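Local coordinates for amino acid ABC transporter, periplasmic amino acid-binding protein, putative (Streptococcus pneumoniae, PDB 4I62) that binds L-arginine and probably hands it, as the substrate-binding component of an amino acid ABC transporter, to the membrane complex for uptake, at residues A95-Q98 and L104-S107; A128-I133 and Q223-A228; N182-L187 and P210-A215. All blocks are in the same frame, centred on the assembly; numbering follows the deposited sequence. Where two conformers were deposited one is given.

Contact 1 (A95-Q98 and L104-S107); sequences ASVQ and LAIS. With ARG (arginine), chain B.
Val97 meets the strand through one methyl: its CG2 lies 3.6 Å from the backbone C of Leu104 and equally close to Ala105 N, so it rests on the peptide link between the two residues. The same methyl touches the single methyl of Ala105, CG2 to CB at 3.8 Å. The torsion of Val97 explains this, since CG1 takes the position anti to the backbone N (chi1 171°) and CG2 is left beside that N, turned to the strand. Small groups bring the two backbones close, with the CA atoms of Val97 and Leu104 at 6.2 Å.

Further out, Ala105 also packs on Val93 and Leu94, a turn or so earlier on helix 90-98. Leu104 points its side chain the other way, onto Val229 and Met231, while its backbone pairs with Val42 and Ala44 of strand 40-45. Strand 82-87, helix 90-98 and strand 104-105 form a beta-alpha-beta crossover, and strand 40-45 lies between its two strands in the parallel sheet.

Two residues beyond Ala105 the chain reaches the bound L-arginine. Ser107 O accepts from NE of the ligand at 2.9 Å and from its NH1 at 3.2 Å, which makes a fork on one carbonyl oxygen. Ser107 OG, swung anti to the backbone N (chi1 -166°), takes a third bond from ligand NH1 at 3.1 Å, and the backbone N of Asn46 bonds to that same hydroxyl oxygen. Val97 makes van der Waals contact alone, methyl on peptide and methyl on methyl, whereas Ser107 meets the guanidinium with neutral oxygens; the cation is probably recognised here more by N-H direction than by charge, although the ligand also bonds Glu198 OE1.

Contact 2 (A128-I133 and Q223-A228); sequences AKNKLI and QDDSYA
Ala128 and Asp225 come together where strands 126-135 and 226-232 run antiparallel, consistent with the two-strand hinge that joins the lobes in the type II periplasmic binding protein fold. The tight part is backbone: Ala128 N donates to Asp225 O at 3.0 Å, an almost straight bond (169°). Close by, Asp225 CB sits 3.4 Å from Ala128 O.

The return bond is opened up. A water donates to Ala128 O at 2.6 Å and accepts from Asp225 N at 3.1 Å, filling the place of a direct link. Lys129 and Asp224, next to Ala128 and Asp225 in their segments, turn their side chains away and are exposed.

Inward, the packing is looser. Ala128 CB approaches the Tyr227 ring obliquely, 4.5 Å from CE1, and the phenol OH is bonded to Glu198. Asp225 holds CG anti to its backbone N (chi1 -177°), which carries the carboxylate across toward Asn130. The amide and carboxylate planes are nearly parallel, 15° apart, though the side chains cross at about a right angle. Each has its polar partner outside the pair: Gln161 NE2 for Asn130 OD1, and Ser110 OG for Asp225 OD1. Between the two groups themselves, Asn130 ND2 stays 3.6 Å from Asp225 OD2.

Contact 3 (N182-L187 and P210-A215); sequences NLITDL and PDLAIA
Leu187 and Leu212 reach straight at each other, tip to tip, bringing helix 180-188 onto strand 212-214 at the border of the mixed sheet in the second lobe of this type II periplasmic binding protein fold. The closest pair of methyls is Leu187 CD2 and Leu212 CD2, 3.9 Å apart. Leu187 gets there by holding CG anti to its backbone N (chi1 178°), which extends the side chain off the helix toward the strand.

Ile184, one turn earlier on the helix, meets Leu212 at a slant instead. It touches through its terminal CD1 alone, 4.2 Å from Leu212 CD1. The fork of Leu212 is therefore divided between two helix residues: CD2 faces Leu187, while CD1 is shared by Leu187 and Ile184. Ile133 of the neighbouring strand 126-135 also packs on both leucines, and Phe205 of helix 199-208 packs on Ile184, so the three side chains belong to a buried apolar layer.

Polar links lie at the margin of this layer. Leu187 O accepts from Lys135 NZ, and Asp211, just before Leu212, forms a salt bridge through OD2 to Lys188 NZ.

In the fold
The bound arginine lies between the two lobes, and the contacts stand at different removes from it. Contact 1 belongs to the first lobe and reaches the guanidinium through Ser107; contact 2, whose centre is about 19 Å from that of contact 1, brings the Tyr227 side chain to about 4 Å from the ligand. Contact 3 is further back in the second lobe, where the Ile184 side chain stays about 11 Å from the arginine. Contacts 2 and 3 touch: Leu132 O and Ala215 N are 2.9 Å apart, probably a hydrogen bond, and strand 126-135, part of contact 2, is the sheet neighbour of strand 212-214 in contact 3. Contacts 1 and 3, with centres 28 Å apart, lie on opposite sides of the chain's centre.

Contact 1 (A95-Q98 and L104-S107)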
loop_
_atom_site.group_PDB
_atom_site.type_symbol
_atom_site.label_atom_id
_atom_site.label_comp_id
_atom_site.label_asym_id
_atom_site.label_seq_id
_atom_site.Cartn_x
_atom_site.Cartn_y
_atom_site.Cartn_z
ATOM N N ALA A 95 1.510 8.945 10.851
ATOM C CA ALA A 95 1.659 9.621 12.140
ATOM C C ALA A 95 3.006 9.301 12.780
ATOM O O ALA A 95 3.610 10.162 13.422
ATOM C CB ALA A 95 0.523 9.230 13.062
ATOM N N SER A 96 3.478 8.077 12.600
ATOM C CA SER A 96 4.741 7.668 13.204
ATOM C C SER A 96 5.916 8.389 12.574
ATOM O O SER A 96 6.902 8.696 13.250
ATOM C CB SER A 96 4.919 6.161 13.093
ATOM O OG SER A 96 3.885 5.533 13.818
ATOM N N VAL A 97 5.826 8.679 11.291
ATOM C CA VAL A 97 6.869 9.479 10.657
ATOM C C VAL A 97 6.798 10.920 11.153
ATOM O O VAL A 97 7.834 11.541 11.479
ATOM C CB VAL A 97 6.703 9.420 9.130
ATOM C CG1 VAL A 97 7.667 10.435 8.453
ATOM C CG2 VAL A 97 7.006 8.005 8.645
ATOM N N GLN A 98 5.583 11.458 11.266
ATOM C CA GLN A 98 5.413 12.846 11.639
ATOM C C GLN A 98 5.983 13.123 13.026
ATOM O O GLN A 98 6.569 14.200 13.277
ATOM C CB GLN A 98 3.928 13.217 11.605
ATOM C CG GLN A 98 3.662 14.678 11.896
ATOM C CD GLN A 98 2.192 14.995 11.970
ATOM O OE1 GLN A 98 1.376 14.163 12.394
ATOM N NE2 GLN A 98 1.831 16.202 11.553
ATOM N N LEU A 104 11.110 6.786 7.740
ATOM C CA LEU A 104 10.444 6.738 6.432
ATOM C C LEU A 104 9.179 5.921 6.582
ATOM O O LEU A 104 9.149 4.994 7.389
ATOM C CB LEU A 104 11.314 6.045 5.360
ATOM C CG LEU A 104 12.652 6.683 5.055
ATOM C CD1 LEU A 104 13.423 5.807 4.068
ATOM C CD2 LEU A 104 12.480 8.119 4.509
ATOM N N ALA A 105 8.191 6.239 5.754
ATOM C CA ALA A 105 7.078 5.323 5.505
ATOM C C ALA A 105 7.274 4.771 4.105
ATOM O O ALA A 105 7.263 5.538 3.133
ATOM C CB ALA A 105 5.736 6.030 5.600
ATOM N N ILE A 106 7.454 3.455 4.019
ATOM C CA ILE A 106 7.528 2.764 2.729
ATOM C C ILE A 106 6.465 1.663 2.835
ATOM O O ILE A 106 6.719 0.590 3.394
ATOM C CB ILE A 106 8.926 2.173 2.410
ATOM C CG1 ILE A 106 10.022 3.224 2.630
ATOM C CG2 ILE A 106 8.918 1.679 0.965
ATOM C CD1 ILE A 106 11.443 2.689 2.372
ATOM N N SER A 107 5.261 1.974 2.345
ATOM C CA SER A 107 4.118 1.159 2.710
ATOM C C SER A 107 3.006 1.312 1.676
ATOM O O SER A 107 1.811 1.383 2.040
ATOM C CB SER A 107 3.619 1.532 4.114
ATOM O OG SER A 107 2.719 0.565 4.672
HETATM N N ARG B . -2.222 3.652 -1.338
HETATM C CA ARG B . -3.197 3.816 -0.228
HETATM C C ARG B . -2.867 5.035 0.629
HETATM O O ARG B . -1.716 5.519 0.586
HETATM C CB ARG B . -3.319 2.543 0.587
HETATM C CG ARG B . -1.982 2.044 1.141
HETATM C CD ARG B . -2.167 0.952 2.174
HETATM N NE ARG B . -0.896 0.304 2.442
HETATM C CZ ARG B . -0.708 -0.665 3.314
HETATM N NH1 ARG B . 0.508 -1.175 3.483
HETATM N NH2 ARG B . -1.733 -1.124 4.030
HETATM O OXT ARG B . -3.790 5.470 1.395
#

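Contact 2 (A128-I133 and Q223-A228)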
loop_
_atom_site.group_PDB
_atom_site.type_symbol
_atom_site.label_atom_id
_atom_site.label_comp_id
_atom_site.label_asym_id
_atom_site.label_seq_id
_atom_site.Cartn_x
_atom_site.Cartn_y
_atom_site.Cartn_z
ATOM N N ALA A 128 -0.812 3.446 -9.795
ATOM C CA ALA A 128 -1.880 2.452 -9.664
ATOM C C ALA A 128 -3.245 2.998 -10.066
ATOM O O ALA A 128 -3.445 4.210 -10.030
ATOM C CB ALA A 128 -1.944 1.939 -8.214
ATOM N N LYS A 129 -4.125 2.110 -10.539
ATOM C CA LYS A 129 -5.565 2.390 -10.676
ATOM C C LYS A 129 -6.316 1.725 -9.522
ATOM O O LYS A 129 -5.914 0.687 -9.004
ATOM C CB LYS A 129 -6.143 1.879 -12.013
ATOM C CG LYS A 129 -5.573 2.565 -13.256
ATOM C CD LYS A 129 -6.198 2.011 -14.520
ATOM C CE LYS A 129 -5.743 2.780 -15.759
ATOM N NZ LYS A 129 -6.316 2.192 -17.005
ATOM N N ASN A 130 -7.450 2.306 -9.143
ATOM C CA ASN A 130 -8.343 1.706 -8.163
ATOM C C ASN A 130 -9.331 0.743 -8.794
ATOM O O ASN A 130 -9.855 1.005 -9.876
ATOM C CB ASN A 130 -9.065 2.807 -7.393
ATOM C CG ASN A 130 -8.108 3.519 -6.467
ATOM O OD1 ASN A 130 -7.699 2.965 -5.475
ATOM N ND2 ASN A 130 -7.633 4.704 -6.878
ATOM N N LYS A 131 -9.589 -0.365 -8.110
ATOM C CA LYS A 131 -10.505 -1.407 -8.554
ATOM C C LYS A 131 -11.394 -1.835 -7.401
ATOM O O LYS A 131 -11.172 -1.411 -6.252
ATOM C CB LYS A 131 -9.743 -2.629 -9.074
ATOM C CG LYS A 131 -8.784 -2.347 -10.193
ATOM C CD LYS A 131 -9.532 -2.024 -11.439
ATOM C CE LYS A 131 -8.654 -2.258 -12.638
ATOM N NZ LYS A 131 -9.513 -2.345 -13.852
ATOM N N LEU A 132 -12.400 -2.663 -7.718
ATOM C CA LEU A 132 -13.177 -3.357 -6.681
ATOM C C LEU A 132 -12.871 -4.820 -6.718
ATOM O O LEU A 132 -12.857 -5.441 -7.802
ATOM C CB LEU A 132 -14.670 -3.299 -6.883
ATOM C CG LEU A 132 -15.362 -1.961 -6.873
ATOM C CD1 LEU A 132 -16.881 -2.313 -7.083
ATOM C CD2 LEU A 132 -15.155 -1.203 -5.572
ATOM N N ILE A 133 -12.693 -5.393 -5.538
ATOM C CA ILE A 133 -12.764 -6.836 -5.378
ATOM C C ILE A 133 -14.140 -7.200 -4.809
ATOM O O ILE A 133 -14.671 -6.508 -3.928
ATOM C CB ILE A 133 -11.569 -7.386 -4.529
ATOM C CG1 ILE A 133 -11.534 -8.919 -4.522
ATOM C CG2 ILE A 133 -11.537 -6.813 -3.137
ATOM C CD1 ILE A 133 -10.222 -9.464 -3.933
ATOM N N GLN A 223 -7.155 12.115 -10.814
ATOM C CA GLN A 223 -5.742 12.478 -10.756
ATOM C C GLN A 223 -4.858 11.263 -10.477
ATOM O O GLN A 223 -5.346 10.219 -10.058
ATOM C CB GLN A 223 -5.504 13.537 -9.677
ATOM C CG GLN A 223 -5.615 13.013 -8.248
ATOM C CD GLN A 223 -4.894 13.906 -7.246
ATOM O OE1 GLN A 223 -5.374 14.992 -6.909
ATOM N NE2 GLN A 223 -3.724 13.460 -6.777
ATOM N N ASP A 224 -3.558 11.424 -10.709
ATOM C CA ASP A 224 -2.565 10.381 -10.451
ATOM C C ASP A 224 -2.694 9.750 -9.069
ATOM O O ASP A 224 -2.848 10.452 -8.078
ATOM C CB ASP A 224 -1.160 10.987 -10.529
ATOM C CG ASP A 224 -0.733 11.325 -11.949
ATOM O OD1 ASP A 224 -1.595 11.320 -12.860
ATOM O OD2 ASP A 224 0.480 11.601 -12.139
ATOM N N ASP A 225 -2.625 8.426 -9.007
ATOM C CA ASP A 225 -2.415 7.730 -7.762
ATOM C C ASP A 225 -1.011 7.138 -7.832
ATOM O O ASP A 225 -0.822 6.036 -8.378
ATOM C CB ASP A 225 -3.458 6.627 -7.610
ATOM C CG ASP A 225 -3.343 5.885 -6.293
ATOM O OD1 ASP A 225 -2.460 6.226 -5.462
ATOM O OD2 ASP A 225 -4.166 4.965 -6.092
ATOM N N SER A 226 -0.048 7.872 -7.310
ATOM C CA SER A 226 1.349 7.458 -7.350
ATOM C C SER A 226 1.888 7.178 -5.968
ATOM O O SER A 226 1.681 7.967 -5.030
ATOM C CB SER A 226 2.184 8.561 -7.977
ATOM O OG SER A 226 1.766 8.772 -9.318
ATOM N N TYR A 227 2.568 6.027 -5.813
ATOM C CA TYR A 227 3.186 5.690 -4.553
ATOM C C TYR A 227 4.552 6.386 -4.422
ATOM O O TYR A 227 5.289 6.519 -5.399
ATOM C CB TYR A 227 3.450 4.189 -4.431
ATOM C CG TYR A 227 2.278 3.272 -4.356
ATOM C CD1 TYR A 227 0.974 3.736 -4.285
ATOM C CD2 TYR A 227 2.508 1.895 -4.361
ATOM C CE1 TYR A 227 -0.105 2.818 -4.210
ATOM C CE2 TYR A 227 1.465 0.993 -4.296
ATOM C CZ TYR A 227 0.170 1.457 -4.228
ATOM O OH TYR A 227 -0.842 0.511 -4.139
ATOM N N ALA A 228 4.856 6.797 -3.190
ATOM C CA ALA A 228 6.114 7.453 -2.889
ATOM C C ALA A 228 6.501 7.147 -1.448
ATOM O O ALA A 228 5.668 6.686 -0.633
ATOM C CB ALA A 228 5.995 8.942 -3.136
HETATM O O HOH W 1 -3.486 6.491 -11.326
#

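Contact 3 (N182-L187 and P210-A215)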
loop_
_atom_site.group_PDB
_atom_site.type_symbol
_atom_site.label_atom_id
_atom_site.label_comp_id
_atom_site.label_asym_id
_atom_site.label_seq_id
_atom_site.Cartn_x
_atom_site.Cartn_y
_atom_site.Cartn_z
ATOM N N ASN A 182 -9.228 -8.272 7.342
ATOM C CA ASN A 182 -10.576 -8.249 7.864
ATOM C C ASN A 182 -11.583 -7.751 6.827
ATOM O O ASN A 182 -12.731 -8.190 6.835
ATOM C CB ASN A 182 -10.628 -7.481 9.183
ATOM C CG ASN A 182 -9.941 -8.238 10.329
ATOM O OD1 ASN A 182 -9.803 -9.466 10.274
ATOM N ND2 ASN A 182 -9.552 -7.527 11.376
ATOM N N LEU A 183 -11.152 -6.889 5.916
ATOM C CA LEU A 183 -12.009 -6.500 4.781
ATOM C C LEU A 183 -12.280 -7.716 3.914
ATOM O O LEU A 183 -13.419 -7.925 3.442
ATOM C CB LEU A 183 -11.336 -5.401 3.945
ATOM C CG LEU A 183 -11.311 -4.038 4.645
ATOM C CD1 LEU A 183 -10.311 -3.062 3.980
ATOM C CD2 LEU A 183 -12.694 -3.408 4.691
ATOM N N ILE A 184 -11.245 -8.520 3.653
ATOM C CA ILE A 184 -11.439 -9.726 2.846
ATOM C C ILE A 184 -12.391 -10.702 3.539
ATOM O O ILE A 184 -13.283 -11.252 2.898
ATOM C CB ILE A 184 -10.073 -10.365 2.507
ATOM C CG1 ILE A 184 -9.258 -9.449 1.573
ATOM C CG2 ILE A 184 -10.212 -11.778 1.924
ATOM C CD1 ILE A 184 -9.847 -9.310 0.190
ATOM N N THR A 185 -12.236 -10.885 4.845
ATOM C CA THR A 185 -13.166 -11.737 5.587
ATOM C C THR A 185 -14.607 -11.207 5.518
ATOM O O THR A 185 -15.546 -11.993 5.311
ATOM C CB THR A 185 -12.703 -11.857 7.044
ATOM O OG1 THR A 185 -11.400 -12.452 7.057
ATOM C CG2 THR A 185 -13.655 -12.701 7.858
ATOM N N ASP A 186 -14.800 -9.902 5.630
ATOM C CA ASP A 186 -16.139 -9.335 5.554
ATOM C C ASP A 186 -16.732 -9.491 4.151
ATOM O O ASP A 186 -17.944 -9.705 4.005
ATOM C CB ASP A 186 -16.123 -7.844 5.885
ATOM C CG ASP A 186 -16.208 -7.543 7.347
ATOM O OD1 ASP A 186 -16.160 -8.475 8.172
ATOM O OD2 ASP A 186 -16.318 -6.336 7.662
ATOM N N LEU A 187 -15.904 -9.404 3.116
ATOM C CA LEU A 187 -16.382 -9.598 1.758
ATOM C C LEU A 187 -16.792 -11.057 1.541
ATOM O O LEU A 187 -17.872 -11.350 0.991
ATOM C CB LEU A 187 -15.299 -9.190 0.771
ATOM C CG LEU A 187 -15.641 -9.387 -0.711
ATOM C CD1 LEU A 187 -16.852 -8.551 -1.133
ATOM C CD2 LEU A 187 -14.437 -9.023 -1.569
ATOM N N PRO A 210 -10.043 -17.839 -4.786
ATOM C CA PRO A 210 -10.753 -18.070 -6.053
ATOM C C PRO A 210 -12.268 -17.884 -5.948
ATOM O O PRO A 210 -12.959 -17.906 -6.976
ATOM C CB PRO A 210 -10.413 -19.526 -6.381
ATOM C CG PRO A 210 -10.094 -20.145 -5.050
ATOM C CD PRO A 210 -9.396 -19.065 -4.287
ATOM N N ASP A 211 -12.779 -17.647 -4.739
ATOM C CA ASP A 211 -14.162 -17.241 -4.532
ATOM C C ASP A 211 -14.407 -15.758 -4.855
ATOM O O ASP A 211 -15.561 -15.321 -4.888
ATOM C CB ASP A 211 -14.547 -17.540 -3.074
ATOM C CG ASP A 211 -13.514 -16.999 -2.055
ATOM O OD1 ASP A 211 -12.311 -17.306 -2.165
ATOM O OD2 ASP A 211 -13.928 -16.275 -1.133
ATOM N N LEU A 212 -13.333 -14.997 -5.065
ATOM C CA LEU A 212 -13.396 -13.569 -5.319
ATOM C C LEU A 212 -12.918 -13.259 -6.731
ATOM O O LEU A 212 -12.282 -14.097 -7.396
ATOM C CB LEU A 212 -12.488 -12.847 -4.316
ATOM C CG LEU A 212 -12.804 -13.101 -2.830
ATOM C CD1 LEU A 212 -11.908 -12.261 -1.913
ATOM C CD2 LEU A 212 -14.277 -12.834 -2.496
ATOM N N ALA A 213 -13.192 -12.046 -7.190
ATOM C CA ALA A 213 -12.788 -11.608 -8.534
ATOM C C ALA A 213 -12.684 -10.096 -8.549
ATOM O O ALA A 213 -13.273 -9.406 -7.713
ATOM C CB ALA A 213 -13.747 -12.077 -9.599
ATOM N N ILE A 214 -11.950 -9.577 -9.533
ATOM C CA ILE A 214 -11.942 -8.158 -9.865
ATOM C C ILE A 214 -13.231 -7.800 -10.616
ATOM O O ILE A 214 -13.525 -8.423 -11.616
ATOM C CB ILE A 214 -10.735 -7.847 -10.800
ATOM C CG1 ILE A 214 -9.418 -8.268 -10.136
ATOM C CG2 ILE A 214 -10.765 -6.359 -11.216
ATOM C CD1 ILE A 214 -9.157 -7.534 -8.837
ATOM N N ALA A 215 -13.995 -6.820 -10.123
ATOM C CA ALA A 215 -15.212 -6.401 -10.794
ATOM C C ALA A 215 -14.913 -5.630 -12.066
ATOM O O ALA A 215 -13.816 -5.088 -12.283
ATOM C CB ALA A 215 -16.034 -5.498 -9.872
#